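NADP-dependent glyceraldehyde-3-phosphate dehydrogenase (Bacillus halodurans, PDB 3PRL) probably oxidises glyceraldehyde 3-phosphate without phosphorylating it, using NADP+ as the cofactor, as a member of the aldehyde dehydrogenase family. Local coordinates at residues R16-S30 and G41-A54. Sequence-based numbering, arbitrary orientation.
Sequences RNGEWVESRTGERIS and GSIPALSQEEVNDA
I29 and I43 form an antiparallel hydrogen-bonded pair, with two backbone hydrogen bonds, I29 N to I43 O (2.6 Å) and I43 N to I29 O (2.8 Å). They join the two strands of a beta hairpin, 28-32 and 39-44, in the N-terminal four-stranded sheet of this aldehyde dehydrogenase. A further hydrogen bond, A45 N to E27 O, follows just past the strand ends. I29 lays CD1 on A45 CB (3.7 Å), while I43 reaches the NADP-binding residue T189. R28 runs extended past S42; its NH2 hydrogen-bonds A12 O and, weakly, S42 OG, whose main partner is N11 OD1, and its NE makes a salt bridge to E22.

Ahead of the hairpin, loop 22-27 is held by E50 in the first turn of helix 48-65. E50 OE2 takes the R24 N-H at 2.9 Å, nearly straight (176°) and on its syn side. S23 OG lies 3.1 Å from both E50 OE1 and A45 O; OE1 accepts S47 OG from above the carboxylate plane. With an alanine in place of this glutamate the carboxylate is gone, which would probably leave R24 N without its acceptor and the loop freer to move. A bend at chi2 (142°) carries the R24 guanidinium past E50 to D53, where NH1 makes a weak hydrogen bond within a salt bridge to D53 OD2 at 3.5 Å, the two planes 80° apart.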
loop_
_atom_site.group_PDB
_atom_site.type_symbol
_atom_site.label_atom_id
_atom_site.label_comp_id
_atom_site.label_asym_id
_atom_site.label_seq_id
_atom_site.Cartn_x
_atom_site.Cartn_y
_atom_site.Cartn_z
ATOM N N ARG D 16 -15.072 -32.684 -15.797
ATOM C CA ARG D 16 -14.102 -32.335 -16.816
ATOM C C ARG D 16 -14.810 -31.546 -17.925
ATOM O O ARG D 16 -15.862 -31.967 -18.410
ATOM C CB ARG D 16 -13.451 -33.586 -17.401
ATOM C CG ARG D 16 -12.337 -33.266 -18.396
ATOM C CD ARG D 16 -11.715 -34.503 -19.034
ATOM N NE ARG D 16 -12.715 -35.300 -19.745
ATOM C CZ ARG D 16 -13.137 -36.494 -19.357
ATOM N NH1 ARG D 16 -14.060 -37.128 -20.072
ATOM N NH2 ARG D 16 -12.637 -37.058 -18.262
ATOM N N ASN D 17 -14.244 -30.397 -18.296
ATOM C CA ASN D 17 -14.721 -29.584 -19.429
ATOM C C ASN D 17 -16.223 -29.242 -19.432
ATOM O O ASN D 17 -16.860 -29.190 -20.485
ATOM C CB ASN D 17 -14.301 -30.235 -20.758
ATOM C CG ASN D 17 -12.789 -30.380 -20.889
ATOM O OD1 ASN D 17 -12.023 -29.631 -20.280
ATOM N ND2 ASN D 17 -12.353 -31.337 -21.700
ATOM N N GLY D 18 -16.781 -29.017 -18.245
ATOM C CA GLY D 18 -18.186 -28.615 -18.112
ATOM C C GLY D 18 -19.165 -29.756 -17.911
ATOM O O GLY D 18 -20.253 -29.557 -17.355
ATOM N N GLU D 19 -18.782 -30.952 -18.355
ATOM C CA GLU D 19 -19.635 -32.136 -18.209
ATOM C C GLU D 19 -19.233 -33.043 -17.055
ATOM O O GLU D 19 -18.065 -33.424 -16.921
ATOM C CB GLU D 19 -19.755 -32.945 -19.517
ATOM C CG GLU D 19 -18.668 -32.714 -20.572
ATOM C CD GLU D 19 -19.011 -33.375 -21.906
ATOM O OE1 GLU D 19 -18.798 -34.605 -22.040
ATOM O OE2 GLU D 19 -19.491 -32.669 -22.820
ATOM N N TRP D 20 -20.216 -33.374 -16.222
ATOM C CA TRP D 20 -20.037 -34.343 -15.152
ATOM C C TRP D 20 -19.948 -35.733 -15.758
ATOM O O TRP D 20 -20.953 -36.288 -16.226
ATOM C CB TRP D 20 -21.182 -34.241 -14.146
ATOM C CG TRP D 20 -21.127 -32.950 -13.387
ATOM C CD1 TRP D 20 -21.810 -31.798 -13.665
ATOM C CD2 TRP D 20 -20.304 -32.662 -12.249
ATOM N NE1 TRP D 20 -21.480 -30.821 -12.758
ATOM C CE2 TRP D 20 -20.556 -31.324 -11.881
ATOM C CE3 TRP D 20 -19.392 -33.413 -11.497
ATOM C CZ2 TRP D 20 -19.925 -30.716 -10.793
ATOM C CZ3 TRP D 20 -18.765 -32.803 -10.412
ATOM C CH2 TRP D 20 -19.039 -31.469 -10.073
ATOM N N VAL D 21 -18.734 -36.277 -15.766
ATOM C CA VAL D 21 -18.450 -37.539 -16.446
ATOM C C VAL D 21 -17.941 -38.597 -15.476
ATOM O O VAL D 21 -17.745 -38.327 -14.294
ATOM C CB VAL D 21 -17.442 -37.364 -17.642
ATOM C CG1 VAL D 21 -18.023 -36.458 -18.722
ATOM C CG2 VAL D 21 -16.090 -36.828 -17.168
ATOM N N GLU D 22 -17.731 -39.798 -15.999
ATOM C CA GLU D 22 -17.210 -40.905 -15.227
ATOM C C GLU D 22 -15.929 -41.406 -15.880
ATOM O O GLU D 22 -15.639 -41.073 -17.035
ATOM C CB GLU D 22 -18.249 -42.036 -15.158
ATOM C CG GLU D 22 -18.247 -42.796 -13.844
ATOM C CD GLU D 22 -18.735 -44.229 -13.979
ATOM O OE1 GLU D 22 -19.701 -44.479 -14.739
ATOM O OE2 GLU D 22 -18.148 -45.111 -13.314
ATOM N N SER D 23 -15.157 -42.191 -15.133
ATOM C CA SER D 23 -13.998 -42.885 -15.683
ATOM C C SER D 23 -14.448 -43.760 -16.858
ATOM O O SER D 23 -15.429 -44.504 -16.747
ATOM C CB SER D 23 -13.347 -43.757 -14.606
ATOM O OG SER D 23 -11.935 -43.752 -14.724
ATOM N N ARG D 24 -13.753 -43.642 -17.987
ATOM C CA ARG D 24 -13.971 -44.542 -19.118
ATOM C C ARG D 24 -13.600 -45.944 -18.659
ATOM O O ARG D 24 -14.385 -46.885 -18.810
ATOM C CB ARG D 24 -13.119 -44.130 -20.323
ATOM C CG ARG D 24 -13.608 -42.878 -21.051
ATOM C CD ARG D 24 -12.429 -42.015 -21.505
ATOM N NE ARG D 24 -12.837 -40.920 -22.388
ATOM C CZ ARG D 24 -12.099 -39.845 -22.663
ATOM N NH1 ARG D 24 -10.896 -39.686 -22.120
ATOM N NH2 ARG D 24 -12.576 -38.919 -23.479
ATOM N N THR D 25 -12.417 -46.058 -18.053
ATOM C CA THR D 25 -11.932 -47.310 -17.461
ATOM C C THR D 25 -12.918 -47.916 -16.431
ATOM O O THR D 25 -12.746 -49.053 -15.978
ATOM C CB THR D 25 -10.479 -47.143 -16.897
ATOM O OG1 THR D 25 -10.067 -48.341 -16.233
ATOM C CG2 THR D 25 -10.379 -45.973 -15.928
ATOM N N GLY D 26 -13.949 -47.148 -16.079
ATOM C CA GLY D 26 -15.089 -47.640 -15.307
ATOM C C GLY D 26 -14.893 -47.887 -13.820
ATOM O O GLY D 26 -15.863 -48.150 -13.104
ATOM N N GLU D 27 -13.654 -47.809 -13.346
ATOM C CA GLU D 27 -13.384 -48.105 -11.941
ATOM C C GLU D 27 -13.766 -46.982 -10.980
ATOM O O GLU D 27 -13.657 -45.791 -11.303
ATOM C CB GLU D 27 -11.943 -48.590 -11.705
ATOM C CG GLU D 27 -10.923 -48.195 -12.761
ATOM C CD GLU D 27 -10.005 -49.348 -13.149
ATOM O OE1 GLU D 27 -8.966 -49.093 -13.801
ATOM O OE2 GLU D 27 -10.324 -50.517 -12.817
ATOM N N ARG D 28 -14.235 -47.394 -9.804
ATOM C CA ARG D 28 -14.578 -46.490 -8.718
ATOM C C ARG D 28 -13.837 -46.836 -7.426
ATOM O O ARG D 28 -13.224 -47.905 -7.307
ATOM C CB ARG D 28 -16.089 -46.505 -8.471
ATOM C CG ARG D 28 -16.907 -45.946 -9.618
ATOM C CD ARG D 28 -18.333 -45.705 -9.209
ATOM N NE ARG D 28 -18.924 -44.657 -10.028
ATOM C CZ ARG D 28 -18.897 -43.362 -9.732
ATOM N NH1 ARG D 28 -19.457 -42.489 -10.557
ATOM N NH2 ARG D 28 -18.300 -42.935 -8.623
ATOM N N ILE D 29 -13.891 -45.910 -6.471
ATOM C CA ILE D 29 -13.372 -46.121 -5.121
ATOM C C ILE D 29 -14.487 -45.793 -4.140
ATOM O O ILE D 29 -14.979 -44.654 -4.108
ATOM C CB ILE D 29 -12.146 -45.214 -4.802
ATOM C CG1 ILE D 29 -11.076 -45.346 -5.886
ATOM C CG2 ILE D 29 -11.567 -45.534 -3.409
ATOM C CD1 ILE D 29 -10.027 -44.243 -5.854
ATOM N N SER D 30 -14.869 -46.791 -3.345
ATOM C CA SER D 30 -15.966 -46.671 -2.389
ATOM C C SER D 30 -15.513 -45.880 -1.179
ATOM O O SER D 30 -14.368 -46.021 -0.729
ATOM C CB SER D 30 -16.440 -48.049 -1.920
ATOM O OG SER D 30 -16.796 -48.878 -3.011
ATOM N N GLY D 41 -21.002 -43.833 -0.703
ATOM C CA GLY D 41 -20.987 -43.727 -2.140
ATOM C C GLY D 41 -19.596 -44.058 -2.631
ATOM O O GLY D 41 -18.819 -44.721 -1.934
ATOM N N SER D 42 -19.287 -43.594 -3.834
ATOM C CA SER D 42 -18.011 -43.871 -4.468
ATOM C C SER D 42 -17.530 -42.676 -5.295
ATOM O O SER D 42 -18.310 -41.772 -5.625
ATOM C CB SER D 42 -18.126 -45.115 -5.348
ATOM O OG SER D 42 -19.186 -44.966 -6.267
ATOM N N ILE D 43 -16.238 -42.677 -5.611
ATOM C CA ILE D 43 -15.659 -41.712 -6.549
ATOM C C ILE D 43 -14.958 -42.464 -7.677
ATOM O O ILE D 43 -14.546 -43.614 -7.485
ATOM C CB ILE D 43 -14.677 -40.725 -5.862
ATOM C CG1 ILE D 43 -13.478 -41.473 -5.266
ATOM C CG2 ILE D 43 -15.413 -39.884 -4.823
ATOM C CD1 ILE D 43 -12.351 -40.581 -4.850
ATOM N N PRO D 44 -14.831 -41.834 -8.861
ATOM C CA PRO D 44 -14.121 -42.508 -9.947
ATOM C C PRO D 44 -12.612 -42.506 -9.702
ATOM O O PRO D 44 -12.048 -41.480 -9.301
ATOM C CB PRO D 44 -14.460 -41.653 -11.176
ATOM C CG PRO D 44 -15.566 -40.714 -10.737
ATOM C CD PRO D 44 -15.352 -40.523 -9.283
ATOM N N ALA D 45 -11.968 -43.650 -9.922
ATOM C CA ALA D 45 -10.509 -43.733 -9.906
ATOM C C ALA D 45 -9.990 -43.471 -11.314
ATOM O O ALA D 45 -10.178 -44.290 -12.210
ATOM C CB ALA D 45 -10.052 -45.095 -9.404
ATOM N N LEU D 46 -9.348 -42.319 -11.501
ATOM C CA LEU D 46 -8.973 -41.846 -12.839
ATOM C C LEU D 46 -7.618 -42.359 -13.291
ATOM O O LEU D 46 -6.781 -42.751 -12.468
ATOM C CB LEU D 46 -8.998 -40.309 -12.925
ATOM C CG LEU D 46 -10.342 -39.572 -13.057
ATOM C CD1 LEU D 46 -10.119 -38.064 -13.249
ATOM C CD2 LEU D 46 -11.201 -40.130 -14.202
ATOM N N SER D 47 -7.431 -42.344 -14.611
ATOM C CA SER D 47 -6.216 -42.827 -15.280
ATOM C C SER D 47 -5.261 -41.677 -15.634
ATOM O O SER D 47 -5.595 -40.507 -15.448
ATOM C CB SER D 47 -6.591 -43.608 -16.552
ATOM O OG SER D 47 -7.289 -42.787 -17.487
ATOM N N GLN D 48 -4.083 -42.025 -16.152
ATOM C CA GLN D 48 -3.077 -41.030 -16.549
ATOM C C GLN D 48 -3.560 -40.103 -17.671
ATOM O O GLN D 48 -3.226 -38.912 -17.679
ATOM C CB GLN D 48 -1.743 -41.701 -16.912
ATOM C CG GLN D 48 -0.859 -42.002 -15.688
ATOM C CD GLN D 48 0.411 -42.770 -16.024
ATOM O OE1 GLN D 48 0.367 -43.877 -16.582
ATOM N NE2 GLN D 48 1.555 -42.193 -15.672
ATOM N N GLU D 49 -4.366 -40.644 -18.588
ATOM C CA GLU D 49 -4.904 -39.867 -19.714
ATOM C C GLU D 49 -5.959 -38.878 -19.246
ATOM O O GLU D 49 -5.803 -37.676 -19.423
ATOM C CB GLU D 49 -5.508 -40.771 -20.797
ATOM C CG GLU D 49 -4.510 -41.615 -21.542
ATOM C CD GLU D 49 -3.735 -42.524 -20.614
ATOM O OE1 GLU D 49 -4.324 -43.499 -20.087
ATOM O OE2 GLU D 49 -2.535 -42.239 -20.404
ATOM N N GLU D 50 -7.028 -39.391 -18.637
ATOM C CA GLU D 50 -8.100 -38.538 -18.127
ATOM C C GLU D 50 -7.572 -37.387 -17.248
ATOM O O GLU D 50 -8.225 -36.345 -17.145
ATOM C CB GLU D 50 -9.156 -39.375 -17.411
ATOM C CG GLU D 50 -9.767 -40.422 -18.332
ATOM C CD GLU D 50 -10.685 -41.381 -17.629
ATOM O OE1 GLU D 50 -10.257 -42.020 -16.642
ATOM O OE2 GLU D 50 -11.835 -41.508 -18.090
ATOM N N VAL D 51 -6.382 -37.581 -16.660
ATOM C CA VAL D 51 -5.669 -36.566 -15.865
ATOM C C VAL D 51 -4.977 -35.495 -16.732
ATOM O O VAL D 51 -5.028 -34.307 -16.408
ATOM C CB VAL D 51 -4.649 -37.209 -14.878
ATOM C CG1 VAL D 51 -3.632 -36.196 -14.386
ATOM C CG2 VAL D 51 -5.362 -37.826 -13.692
ATOM N N ASN D 52 -4.324 -35.927 -17.816
ATOM C CA ASN D 52 -3.808 -35.018 -18.842
ATOM C C ASN D 52 -4.961 -34.251 -19.472
ATOM O O ASN D 52 -4.903 -33.045 -19.622
ATOM C CB ASN D 52 -3.042 -35.782 -19.929
ATOM C CG ASN D 52 -1.968 -36.696 -19.365
ATOM O OD1 ASN D 52 -1.289 -36.345 -18.406
ATOM N ND2 ASN D 52 -1.811 -37.881 -19.962
ATOM N N ASP D 53 -6.028 -34.965 -19.807
ATOM C CA ASP D 53 -7.198 -34.349 -20.418
ATOM C C ASP D 53 -7.762 -33.205 -19.600
ATOM O O ASP D 53 -8.121 -32.174 -20.152
ATOM C CB ASP D 53 -8.269 -35.394 -20.721
ATOM C CG ASP D 53 -8.040 -36.089 -22.059
ATOM O OD1 ASP D 53 -6.984 -35.851 -22.685
ATOM O OD2 ASP D 53 -8.921 -36.865 -22.488
ATOM N N ALA D 54 -7.819 -33.390 -18.288
ATOM C CA ALA D 54 -8.239 -32.341 -17.369
ATOM C C ALA D 54 -7.265 -31.166 -17.387
ATOM O O ALA D 54 -7.689 -30.014 -17.408
ATOM C CB ALA D 54 -8.366 -32.893 -15.966
#